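Local coordinates for protein oxidase/hydroxylase (PDB 4XCA) that binds nickel and 2-oxoglutarate in a double-stranded beta-helix and probably works as a 2-oxoglutarate-dependent oxygenase in orthosomycin biosynthesis, at residues A[92-97]-A[214-219]; A[137-142]-A[196-201]; A[34-39]-A[53-58]; A[87-92]-A[219-224]. All coordinates share one frame; numbering follows the deposited sequence.

How the contacts relate
Contacts 1, 2 and 4 belong to one antiparallel sheet, in which strands 197-201, 136-141, 217-226 and 83-93 lie side by side in that order. Contacts 1 and 4 are successive parts of the same strand pair, sharing Arg92 and Leu219, with centres about 15 Å apart; contact 2 joins the next two strands, its centre about 9 Å from that of contact 4. All three reach the bound 2-oxoglutarate. Contact 3 comes first along the chain and packs helices 26-42 and 55-58 outside the sheet, about 10 Å from contact 4 between centres. Contacts 1 and 4 close long loops that both enclose contact 2, so the pocket is assembled from segments distant in sequence.

Contact 1: A[92-97]-A[214-219]; sequences RRTKDS and EGDRLL. With AKG (2-oxoglutaric acid), chain F.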
# COMPACT_ATOMS: atom_id res chain seq x y z
N ARG A 92 27.14 -1.89 -25.88
CA ARG A 92 28.59 -1.86 -25.88
C ARG A 92 29.06 -0.48 -25.43
O ARG A 92 28.64 0.53 -26.00
CB ARG A 92 29.16 -2.16 -27.26
CG ARG A 92 30.69 -1.99 -27.35
CD ARG A 92 31.22 -2.13 -28.79
NE ARG A 92 30.75 -3.35 -29.44
CZ ARG A 92 31.20 -4.57 -29.15
NH1 ARG A 92 32.13 -4.73 -28.22
NH2 ARG A 92 30.71 -5.63 -29.79
N ARG A 93 29.93 -0.45 -24.43
CA ARG A 93 30.43 0.83 -23.94
C ARG A 93 31.95 0.87 -23.82
O ARG A 93 32.60 -0.13 -23.51
CB ARG A 93 29.79 1.17 -22.59
CG ARG A 93 28.42 1.81 -22.76
CD ARG A 93 27.76 2.13 -21.43
NE ARG A 93 28.66 2.85 -20.54
CZ ARG A 93 28.50 2.94 -19.22
NH1 ARG A 93 27.46 2.34 -18.65
NH2 ARG A 93 29.37 3.61 -18.48
N THR A 94 32.51 2.04 -24.11
CA THR A 94 33.95 2.25 -24.05
C THR A 94 34.28 3.34 -23.04
O THR A 94 33.40 3.81 -22.32
CB THR A 94 34.55 2.63 -25.43
OG1 THR A 94 33.87 3.78 -25.96
CG2 THR A 94 34.41 1.47 -26.40
N LYS A 95 35.55 3.72 -23.02
CA LYS A 95 36.09 4.73 -22.13
C LYS A 95 35.33 6.05 -22.25
O LYS A 95 35.02 6.48 -23.35
CB LYS A 95 37.57 4.94 -22.44
CG LYS A 95 38.34 5.77 -21.43
CD LYS A 95 39.78 5.98 -21.87
CE LYS A 95 39.85 6.68 -23.23
NZ LYS A 95 41.25 7.03 -23.62
N ASP A 96 35.04 6.66 -21.10
CA ASP A 96 34.41 7.98 -20.96
C ASP A 96 32.92 7.99 -21.24
O ASP A 96 32.32 9.05 -21.40
CB ASP A 96 35.10 9.02 -21.87
CG ASP A 96 36.58 9.18 -21.55
OD1 ASP A 96 36.95 9.09 -20.36
OD2 ASP A 96 37.37 9.39 -22.50
N SER A 97 32.30 6.82 -21.28
CA SER A 97 30.84 6.76 -21.35
C SER A 97 30.26 6.67 -19.94
O SER A 97 30.94 6.27 -18.99
CB SER A 97 30.37 5.58 -22.21
OG SER A 97 30.71 4.34 -21.62
N GLU A 214 40.12 1.30 -20.15
CA GLU A 214 40.00 0.89 -21.55
C GLU A 214 39.33 -0.47 -21.63
O GLU A 214 39.22 -1.17 -20.63
CB GLU A 214 41.38 0.85 -22.22
CG GLU A 214 41.95 2.22 -22.63
CD GLU A 214 41.60 2.61 -24.07
OE1 GLU A 214 41.39 3.82 -24.33
OE2 GLU A 214 41.53 1.71 -24.94
N GLY A 215 38.86 -0.85 -22.82
CA GLY A 215 38.20 -2.13 -23.00
C GLY A 215 36.71 -1.98 -23.21
O GLY A 215 36.13 -0.97 -22.80
N ASP A 216 36.08 -2.96 -23.84
CA ASP A 216 34.65 -2.88 -24.12
C ASP A 216 33.81 -3.49 -22.99
O ASP A 216 33.95 -4.67 -22.66
CB ASP A 216 34.31 -3.57 -25.45
CG ASP A 216 34.61 -2.67 -26.67
OD1 ASP A 216 35.27 -1.62 -26.50
OD2 ASP A 216 34.20 -3.02 -27.79
N ARG A 217 32.96 -2.66 -22.40
CA ARG A 217 31.99 -3.07 -21.39
C ARG A 217 30.73 -3.57 -22.11
O ARG A 217 30.15 -2.82 -22.91
CB ARG A 217 31.69 -1.90 -20.45
CG ARG A 217 30.60 -2.14 -19.39
CD ARG A 217 30.13 -0.83 -18.80
NE ARG A 217 29.41 -1.01 -17.55
CZ ARG A 217 28.12 -1.32 -17.46
NH1 ARG A 217 27.39 -1.50 -18.55
NH2 ARG A 217 27.55 -1.48 -16.26
N LEU A 218 30.30 -4.81 -21.84
CA LEU A 218 29.25 -5.44 -22.66
C LEU A 218 28.12 -6.13 -21.91
O LEU A 218 28.35 -6.91 -20.98
CB LEU A 218 29.87 -6.49 -23.60
CG LEU A 218 30.62 -5.99 -24.84
CD1 LEU A 218 31.56 -7.07 -25.40
CD2 LEU A 218 29.63 -5.55 -25.89
N LEU A 219 26.89 -5.89 -22.35
CA LEU A 219 25.75 -6.63 -21.83
C LEU A 219 24.59 -6.75 -22.82
O LEU A 219 24.52 -6.04 -23.83
CB LEU A 219 25.26 -5.99 -20.51
CG LEU A 219 24.67 -4.57 -20.43
CD1 LEU A 219 23.40 -4.37 -21.23
CD2 LEU A 219 24.36 -4.23 -18.98
C1 AKG F . 19.78 0.23 -19.02
O1 AKG F . 18.66 0.78 -18.91
O2 AKG F . 20.19 -0.15 -20.14
C2 AKG F . 20.64 0.01 -17.80
O5 AKG F . 20.18 0.17 -16.69
C3 AKG F . 22.08 -0.40 -18.01
C4 AKG F . 22.66 -0.91 -16.71
C5 AKG F . 24.13 -1.21 -16.93
O3 AKG F . 24.76 -1.86 -16.07
O4 AKG F . 24.73 -0.81 -17.97
O HOH W 1 37.53 1.90 -24.18
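Arg92 NH1 donates to Asp216 OD2 over 2.7 Å, reaching the oxygen from its anti side in a bent salt bridge (133° at the hydrogen) that is tilted from the guanidinium plane. A bend at chi3 (-51°) turns the end of Arg92 back toward 214-219, and Leu218 CD2 covers one face of the group, 3.5 Å from Arg92 NH1. Cut back to alanine, Arg92 would lose its guanidinium, and Asp216 OD2 would probably be left without its close salt-bridge partner.

On the other side of the sheet, Arg93 and Arg217 form a hydrogen-bonded antiparallel pair, and their guanidinium groups stack with centres 4.6 Å apart. Ser97 OG, accepting from Arg93 NE at 2.8 Å in the guanidinium plane, helps to fix the rotation of Arg93, as does Thr208. Arg217 meets one carboxylate of 2-oxoglutarate with two nitrogens: NH2 to O3 at 2.8 Å, nearly straight (171°), and NH1 to O4 at 2.8 Å. The neighbouring Arg93 probably adds positive charge beside that anion.

Arg93 and Arg217 stand at the end of the paired part of strands 83-93 and 217-226. Arg92 also bridges to Asp40 of helix 26-42, while Arg217 packs on Tyr141 of strand 136-141.

Contact 2: A[137-142]-A[196-201]; sequences KALVYL and DVLLLN. With AKG (2-oxoglutaric acid), chain F.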
# COMPACT_ATOMS: atom_id res chain seq x y z
N LYS A 137 13.73 -6.06 -15.60
CA LYS A 137 14.74 -6.20 -16.62
C LYS A 137 15.77 -7.23 -16.16
O LYS A 137 16.17 -7.23 -15.00
CB LYS A 137 15.39 -4.84 -16.89
CG LYS A 137 16.14 -4.76 -18.17
CD LYS A 137 16.50 -3.32 -18.48
CE LYS A 137 15.32 -2.58 -19.04
NZ LYS A 137 15.74 -1.24 -19.50
N ALA A 138 16.15 -8.13 -17.06
CA ALA A 138 17.22 -9.07 -16.79
C ALA A 138 18.44 -8.65 -17.60
O ALA A 138 18.43 -8.74 -18.83
CB ALA A 138 16.79 -10.49 -17.14
N LEU A 139 19.46 -8.16 -16.90
CA LEU A 139 20.71 -7.74 -17.50
C LEU A 139 21.70 -8.89 -17.48
O LEU A 139 22.08 -9.37 -16.40
CB LEU A 139 21.31 -6.54 -16.77
CG LEU A 139 20.43 -5.30 -16.54
CD1 LEU A 139 21.18 -4.28 -15.69
CD2 LEU A 139 20.01 -4.69 -17.87
N VAL A 140 22.11 -9.33 -18.66
CA VAL A 140 23.08 -10.40 -18.80
C VAL A 140 24.43 -9.81 -19.15
O VAL A 140 24.66 -9.42 -20.30
CB VAL A 140 22.65 -11.39 -19.88
CG1 VAL A 140 23.62 -12.55 -19.94
CG2 VAL A 140 21.24 -11.84 -19.62
N TYR A 141 25.30 -9.74 -18.15
CA TYR A 141 26.61 -9.15 -18.35
C TYR A 141 27.51 -10.09 -19.16
O TYR A 141 27.48 -11.30 -18.98
CB TYR A 141 27.24 -8.78 -17.00
CG TYR A 141 26.57 -7.58 -16.41
CD1 TYR A 141 25.49 -7.71 -15.57
CD2 TYR A 141 26.97 -6.30 -16.76
CE1 TYR A 141 24.85 -6.62 -15.05
CE2 TYR A 141 26.34 -5.19 -16.25
CZ TYR A 141 25.28 -5.36 -15.39
OH TYR A 141 24.65 -4.27 -14.87
N LEU A 142 28.28 -9.50 -20.07
CA LEU A 142 29.15 -10.25 -20.95
C LEU A 142 30.59 -9.86 -20.69
O LEU A 142 31.50 -10.36 -21.34
CB LEU A 142 28.77 -10.02 -22.42
CG LEU A 142 27.29 -10.28 -22.73
CD1 LEU A 142 26.96 -10.06 -24.21
CD2 LEU A 142 26.84 -11.66 -22.28
N ASP A 196 26.84 -13.37 -15.14
CA ASP A 196 25.91 -12.97 -14.08
C ASP A 196 24.65 -12.31 -14.68
O ASP A 196 24.71 -11.63 -15.70
CB ASP A 196 26.59 -12.01 -13.10
CG ASP A 196 27.66 -12.70 -12.24
OD1 ASP A 196 28.00 -13.89 -12.47
OD2 ASP A 196 28.17 -12.02 -11.31
N VAL A 197 23.51 -12.55 -14.04
CA VAL A 197 22.29 -11.83 -14.35
C VAL A 197 21.99 -10.87 -13.22
O VAL A 197 21.99 -11.25 -12.04
CB VAL A 197 21.08 -12.79 -14.55
CG1 VAL A 197 19.77 -11.99 -14.64
CG2 VAL A 197 21.27 -13.67 -15.78
N LEU A 198 21.76 -9.61 -13.57
CA LEU A 198 21.23 -8.65 -12.62
C LEU A 198 19.74 -8.50 -12.93
O LEU A 198 19.35 -7.91 -13.93
CB LEU A 198 21.98 -7.33 -12.70
CG LEU A 198 21.81 -6.31 -11.56
CD1 LEU A 198 22.81 -5.18 -11.73
CD2 LEU A 198 20.39 -5.74 -11.44
N LEU A 199 18.90 -9.06 -12.06
CA LEU A 199 17.45 -8.97 -12.19
C LEU A 199 16.97 -7.69 -11.51
O LEU A 199 17.16 -7.51 -10.32
CB LEU A 199 16.78 -10.20 -11.56
CG LEU A 199 15.26 -10.20 -11.74
CD1 LEU A 199 14.91 -10.29 -13.21
CD2 LEU A 199 14.59 -11.30 -10.94
N LEU A 200 16.34 -6.82 -12.28
CA LEU A 200 16.12 -5.43 -11.86
C LEU A 200 14.66 -5.01 -11.87
O LEU A 200 13.99 -5.13 -12.88
CB LEU A 200 16.91 -4.50 -12.79
CG LEU A 200 16.87 -3.02 -12.45
CD1 LEU A 200 17.36 -2.87 -11.03
CD2 LEU A 200 17.77 -2.26 -13.39
N ASN A 201 14.18 -4.51 -10.73
CA ASN A 201 12.91 -3.79 -10.64
C ASN A 201 13.15 -2.40 -11.23
O ASN A 201 13.92 -1.61 -10.70
CB ASN A 201 12.42 -3.71 -9.17
CG ASN A 201 11.03 -3.06 -9.01
OD1 ASN A 201 10.54 -2.36 -9.90
ND2 ASN A 201 10.40 -3.29 -7.86
C1 AKG F . 19.78 0.23 -19.02
O1 AKG F . 18.66 0.78 -18.91
O2 AKG F . 20.19 -0.15 -20.14
C2 AKG F . 20.64 0.01 -17.80
O5 AKG F . 20.18 0.17 -16.69
C3 AKG F . 22.08 -0.40 -18.01
C4 AKG F . 22.66 -0.91 -16.71
C5 AKG F . 24.13 -1.21 -16.93
O3 AKG F . 24.76 -1.86 -16.07
O4 AKG F . 24.73 -0.81 -17.97
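Tyr141 sends its ring out with CG anti to the carbonyl carbon (chi1 -73°), while Leu198 places CG anti to the backbone N (chi1 -165°), and these settings lay the two side chains alongside each other, pointing the same way. They stand on neighbouring antiparallel strands of the double-stranded beta-helix, the fold of the PhyH family in the cupin clan. Leu198 CB meets the ring at its edge, 3.8 Å from Tyr141 CE1, so the leucine flanks the phenol instead of covering its face.

The backbones are tied by regular pairs. Leu139 N reaches Leu198 O at 3.0 Å, and Leu198 N returns a bond to Leu139 O at 2.9 Å; Lys137 and Leu200 make a second such pair. Farther along, Tyr141 N donates to Asp196 O at 3.2 Å, which ties the tyrosine backbone at the strand end.

Side chains alternate between two faces. Ala138, Val140, Val197 and Leu199 pack on Leu71 and Val75 of helix 69-79. Lys137, Leu139, Leu198 and Leu200 lie on the opposite face, where Lys137 NZ is hydrogen-bonded to Tyr89 OH.

On the ligand side, Tyr141 OH donates to O3 of 2-oxoglutarate at 2.7 Å. With a phenylalanine in place of Tyr141, that carboxylate oxygen would probably lose its hydroxyl donor and rely more heavily on Arg217. Beside it, Leu139 CD1 rests 3.8 Å from C4 of 2-oxoglutarate.

Contact 3: A[34-39]-A[53-58]; sequences SELERL and PDLPAA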
# COMPACT_ATOMS: atom_id res chain seq x y z
N SER A 34 30.48 -13.21 -29.41
CA SER A 34 30.81 -13.43 -30.81
C SER A 34 29.63 -13.08 -31.71
O SER A 34 29.81 -12.65 -32.84
CB SER A 34 31.25 -14.88 -31.02
OG SER A 34 32.42 -15.14 -30.26
N GLU A 35 28.42 -13.26 -31.19
CA GLU A 35 27.23 -12.94 -31.96
C GLU A 35 27.06 -11.42 -32.09
O GLU A 35 26.61 -10.93 -33.13
CB GLU A 35 26.01 -13.60 -31.33
CG GLU A 35 24.69 -13.34 -32.06
CD GLU A 35 24.68 -13.87 -33.49
OE1 GLU A 35 25.55 -14.68 -33.86
OE2 GLU A 35 23.79 -13.46 -34.26
N LEU A 36 27.45 -10.68 -31.06
CA LEU A 36 27.47 -9.23 -31.15
C LEU A 36 28.56 -8.76 -32.13
O LEU A 36 28.37 -7.79 -32.86
CB LEU A 36 27.68 -8.60 -29.77
CG LEU A 36 26.49 -8.68 -28.80
CD1 LEU A 36 26.86 -8.14 -27.42
CD2 LEU A 36 25.28 -7.95 -29.38
N GLU A 37 29.69 -9.45 -32.15
CA GLU A 37 30.75 -9.13 -33.11
C GLU A 37 30.29 -9.38 -34.55
O GLU A 37 30.60 -8.59 -35.45
CB GLU A 37 32.01 -9.95 -32.81
CG GLU A 37 32.67 -9.61 -31.48
CD GLU A 37 33.81 -10.56 -31.14
OE1 GLU A 37 34.30 -10.54 -29.98
OE2 GLU A 37 34.22 -11.33 -32.05
N ARG A 38 29.54 -10.46 -34.76
CA ARG A 38 28.98 -10.75 -36.08
C ARG A 38 28.01 -9.66 -36.55
O ARG A 38 27.99 -9.31 -37.73
CB ARG A 38 28.28 -12.11 -36.08
CG ARG A 38 27.82 -12.54 -37.46
CD ARG A 38 26.92 -13.76 -37.43
NE ARG A 38 25.60 -13.49 -36.87
CZ ARG A 38 24.58 -12.98 -37.57
NH1 ARG A 38 24.74 -12.69 -38.85
NH2 ARG A 38 23.42 -12.76 -36.98
N LEU A 39 27.21 -9.13 -35.62
CA LEU A 39 26.28 -8.06 -35.93
C LEU A 39 27.01 -6.78 -36.33
O LEU A 39 26.53 -6.04 -37.18
CB LEU A 39 25.35 -7.78 -34.73
CG LEU A 39 24.26 -8.82 -34.45
CD1 LEU A 39 23.48 -8.44 -33.20
CD2 LEU A 39 23.32 -9.00 -35.63
N PRO A 53 19.70 -2.51 -30.98
CA PRO A 53 18.25 -2.55 -30.77
C PRO A 53 17.64 -3.87 -31.24
O PRO A 53 18.17 -4.50 -32.15
CB PRO A 53 17.74 -1.38 -31.61
CG PRO A 53 18.79 -1.21 -32.69
CD PRO A 53 20.10 -1.57 -32.04
N ASP A 54 16.57 -4.30 -30.58
CA ASP A 54 15.80 -5.49 -30.97
C ASP A 54 16.66 -6.71 -31.31
O ASP A 54 16.56 -7.25 -32.41
CB ASP A 54 14.90 -5.14 -32.16
CG ASP A 54 13.73 -6.11 -32.32
OD1 ASP A 54 13.72 -7.19 -31.67
OD2 ASP A 54 12.80 -5.78 -33.09
N LEU A 55 17.47 -7.16 -30.35
CA LEU A 55 18.34 -8.31 -30.55
C LEU A 55 17.64 -9.62 -30.98
O LEU A 55 18.16 -10.29 -31.86
CB LEU A 55 19.15 -8.56 -29.27
CG LEU A 55 20.45 -7.75 -29.17
CD1 LEU A 55 21.21 -8.11 -27.91
CD2 LEU A 55 21.32 -7.97 -30.40
N PRO A 56 16.51 -9.99 -30.35
CA PRO A 56 15.85 -11.22 -30.81
C PRO A 56 15.51 -11.24 -32.31
O PRO A 56 15.53 -12.32 -32.90
CB PRO A 56 14.56 -11.26 -29.99
CG PRO A 56 14.87 -10.49 -28.78
CD PRO A 56 15.79 -9.40 -29.20
N ALA A 57 15.22 -10.09 -32.91
CA ALA A 57 14.96 -10.06 -34.35
C ALA A 57 16.25 -10.14 -35.15
O ALA A 57 16.29 -10.74 -36.23
CB ALA A 57 14.16 -8.79 -34.73
N ALA A 58 17.33 -9.57 -34.61
CA ALA A 58 18.60 -9.49 -35.33
C ALA A 58 19.38 -10.80 -35.28
O ALA A 58 20.27 -11.05 -36.10
CB ALA A 58 19.46 -8.34 -34.78
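Leu39 and Leu55 make the closest approach between these two helices, with Leu39 CD1 only 3.6 Å from Leu55 CD2. The same methyl of Leu55 also meets Leu36, its CD2 lying 4.1 Å from Leu36 CD2, and there the two side chains cross at about a right angle. With CG anti to the carbonyl carbon (chi1 -73°), Leu39 points its fork at the short helix 55-58, and its other branch, CD2, stands 4.0 Å from Ala58 CB. Leu39 thus divides its two methyls between Leu55 and Ala58, and Leu55 CD2 is shared by two leucines about one helical turn apart.

Outside this apolar shell, Arg38 is held along its own helix by Glu35. Side-on, its NE and NH2 both reach one carboxylate oxygen: Arg38 NH2 lies 2.8 Å from Glu35 OE2, and Arg38 NE 3.2 Å from the same atom. Both come from one face of the carboxylate and stay in the guanidinium plane, and Ser59 OG is a further partner of that oxygen. This grip leaves Arg38 NH2 beside Ala58 O at 3.7 Å, with no hydrogen bond formed.

Farther out, Asp54 is the N-cap of helix 55-58, its OD1 accepting a weak bond from Ala57 N at 3.5 Å. Phe62 of helix 60-67 packs on both Leu36 and Leu55, and Leu55 also touches Thr220 of the main sheet.

With no hydrogen bond or salt bridge crossing between the segments and just 176 Å² buried, the direct join rests on van der Waals packing, largely of aliphatic groups; the Arg38-Glu35 salt bridge stays within helix 26-42.

Contact 4: A[87-92]-A[219-224]; sequences EGYGLR and LTAFGY. With AKG (2-oxoglutaric acid), chain F.
Tyr89 and Ala221 form the central hydrogen-bonded pair of two antiparallel strands. Among the backbone bonds, Ala221 N to Tyr89 O is short at 2.7 Å and nearly straight (174°). Leu91 N donates to Leu219 O at 2.8 Å, whereas the bond from Glu87 N to Gly223 O, at 3.4 Å, is weak. CA-H...O contacts fill the non-hydrogen-bonded positions, as where Gly88 CA lies 3.2 Å from Ala221 O. Gly88 and Gly90 let the strands come close there; a CB on Gly88 would sit tight against the Phe222 ring, and one on Gly223 would run into Glu87 CG.

Ala221 CB lies over one face of the Tyr89 ring in a CH-pi contact, 3.7 Å from the centroid and 23° off the normal. Tyr89 reaches this place with CG between the backbone N and the carbonyl carbon (chi1 61°), which folds the ring across toward the neighbouring strand. Apolar packing continues on the same side of the sheet, where Leu91 CD1 and Leu219 CD1 lie 3.7 Å apart.

Polar contacts to the ligand come from the ring's edge: Tyr89 OH donates to O2 of 2-oxoglutarate at 2.6 Å. The Tyr89 ring also makes a cation-pi contact with Arg51.

Thr220 and Phe222 point to the opposite face, onto helix 60-67, and Phe222 also touches Leu71 of helix 69-79. Strand 136-141 bonds to the far edge of 217-226, and strand 50-52 follows 83-93 on its outer side.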
# COMPACT_ATOMS: atom_id res chain seq x y z
N GLU A 87 11.20 -5.69 -24.46
CA GLU A 87 12.36 -5.23 -25.21
C GLU A 87 13.52 -6.20 -25.03
O GLU A 87 13.53 -6.98 -24.06
CB GLU A 87 12.79 -3.83 -24.76
CG GLU A 87 13.14 -3.76 -23.27
CD GLU A 87 13.46 -2.35 -22.78
OE1 GLU A 87 13.19 -2.08 -21.59
OE2 GLU A 87 13.98 -1.52 -23.58
N GLY A 88 14.48 -6.15 -25.94
CA GLY A 88 15.70 -6.94 -25.84
C GLY A 88 16.79 -6.27 -26.65
O GLY A 88 16.68 -6.17 -27.88
N TYR A 89 17.83 -5.78 -25.98
CA TYR A 89 18.85 -4.98 -26.68
C TYR A 89 20.23 -5.24 -26.08
O TYR A 89 20.36 -5.79 -25.00
CB TYR A 89 18.49 -3.47 -26.63
CG TYR A 89 18.43 -2.90 -25.23
CD1 TYR A 89 17.24 -2.89 -24.51
CD2 TYR A 89 19.56 -2.40 -24.60
CE1 TYR A 89 17.18 -2.40 -23.22
CE2 TYR A 89 19.52 -1.90 -23.30
CZ TYR A 89 18.32 -1.91 -22.62
OH TYR A 89 18.27 -1.41 -21.34
N GLY A 90 21.27 -4.86 -26.82
CA GLY A 90 22.62 -5.02 -26.34
C GLY A 90 23.26 -3.66 -26.13
O GLY A 90 22.87 -2.68 -26.78
N LEU A 91 24.22 -3.59 -25.22
CA LEU A 91 24.95 -2.36 -24.95
C LEU A 91 26.45 -2.61 -25.00
O LEU A 91 26.96 -3.47 -24.26
CB LEU A 91 24.57 -1.77 -23.59
CG LEU A 91 23.15 -1.25 -23.35
CD1 LEU A 91 22.99 -0.79 -21.90
CD2 LEU A 91 22.79 -0.11 -24.32
N ARG A 92 27.14 -1.89 -25.88
CA ARG A 92 28.59 -1.86 -25.88
C ARG A 92 29.06 -0.48 -25.43
O ARG A 92 28.64 0.53 -26.00
CB ARG A 92 29.16 -2.16 -27.26
CG ARG A 92 30.69 -1.99 -27.35
CD ARG A 92 31.22 -2.13 -28.79
NE ARG A 92 30.75 -3.35 -29.44
CZ ARG A 92 31.20 -4.57 -29.15
NH1 ARG A 92 32.13 -4.73 -28.22
NH2 ARG A 92 30.71 -5.63 -29.79
N LEU A 219 26.89 -5.89 -22.35
CA LEU A 219 25.75 -6.63 -21.83
C LEU A 219 24.59 -6.75 -22.82
O LEU A 219 24.52 -6.04 -23.83
CB LEU A 219 25.26 -5.99 -20.51
CG LEU A 219 24.67 -4.57 -20.43
CD1 LEU A 219 23.40 -4.37 -21.23
CD2 LEU A 219 24.36 -4.23 -18.98
N THR A 220 23.68 -7.66 -22.52
CA THR A 220 22.41 -7.76 -23.19
C THR A 220 21.33 -7.57 -22.13
O THR A 220 21.44 -8.08 -21.02
CB THR A 220 22.24 -9.11 -23.92
OG1 THR A 220 22.58 -10.17 -23.02
CG2 THR A 220 23.15 -9.17 -25.12
N ALA A 221 20.29 -6.82 -22.49
CA ALA A 221 19.21 -6.48 -21.57
C ALA A 221 17.88 -6.95 -22.13
O ALA A 221 17.56 -6.70 -23.29
CB ALA A 221 19.17 -4.98 -21.32
N PHE A 222 17.10 -7.62 -21.29
CA PHE A 222 15.78 -8.08 -21.69
C PHE A 222 14.76 -7.58 -20.69
O PHE A 222 14.87 -7.86 -19.50
CB PHE A 222 15.76 -9.60 -21.82
CG PHE A 222 16.79 -10.12 -22.77
CD1 PHE A 222 16.49 -10.28 -24.13
CD2 PHE A 222 18.09 -10.38 -22.33
CE1 PHE A 222 17.45 -10.73 -25.02
CE2 PHE A 222 19.05 -10.82 -23.21
CZ PHE A 222 18.73 -11.00 -24.57
N GLY A 223 13.78 -6.83 -21.18
CA GLY A 223 12.74 -6.28 -20.34
C GLY A 223 11.48 -7.09 -20.50
O GLY A 223 11.11 -7.47 -21.60
N TYR A 224 10.81 -7.35 -19.39
CA TYR A 224 9.58 -8.11 -19.39
C TYR A 224 8.50 -7.39 -18.59
O TYR A 224 8.79 -6.67 -17.64
CB TYR A 224 9.81 -9.50 -18.78
CG TYR A 224 10.90 -10.30 -19.44
CD1 TYR A 224 12.24 -10.15 -19.04
CD2 TYR A 224 10.61 -11.23 -20.43
CE1 TYR A 224 13.24 -10.90 -19.63
CE2 TYR A 224 11.60 -11.97 -21.03
CZ TYR A 224 12.91 -11.82 -20.63
OH TYR A 224 13.88 -12.56 -21.24
C1 AKG F . 19.78 0.23 -19.02
O1 AKG F . 18.66 0.78 -18.91
O2 AKG F . 20.19 -0.15 -20.14
C2 AKG F . 20.64 0.01 -17.80
O5 AKG F . 20.18 0.17 -16.69
C3 AKG F . 22.08 -0.40 -18.01
C4 AKG F . 22.66 -0.91 -16.71
C5 AKG F . 24.13 -1.21 -16.93
O3 AKG F . 24.76 -1.86 -16.07
O4 AKG F . 24.73 -0.81 -17.97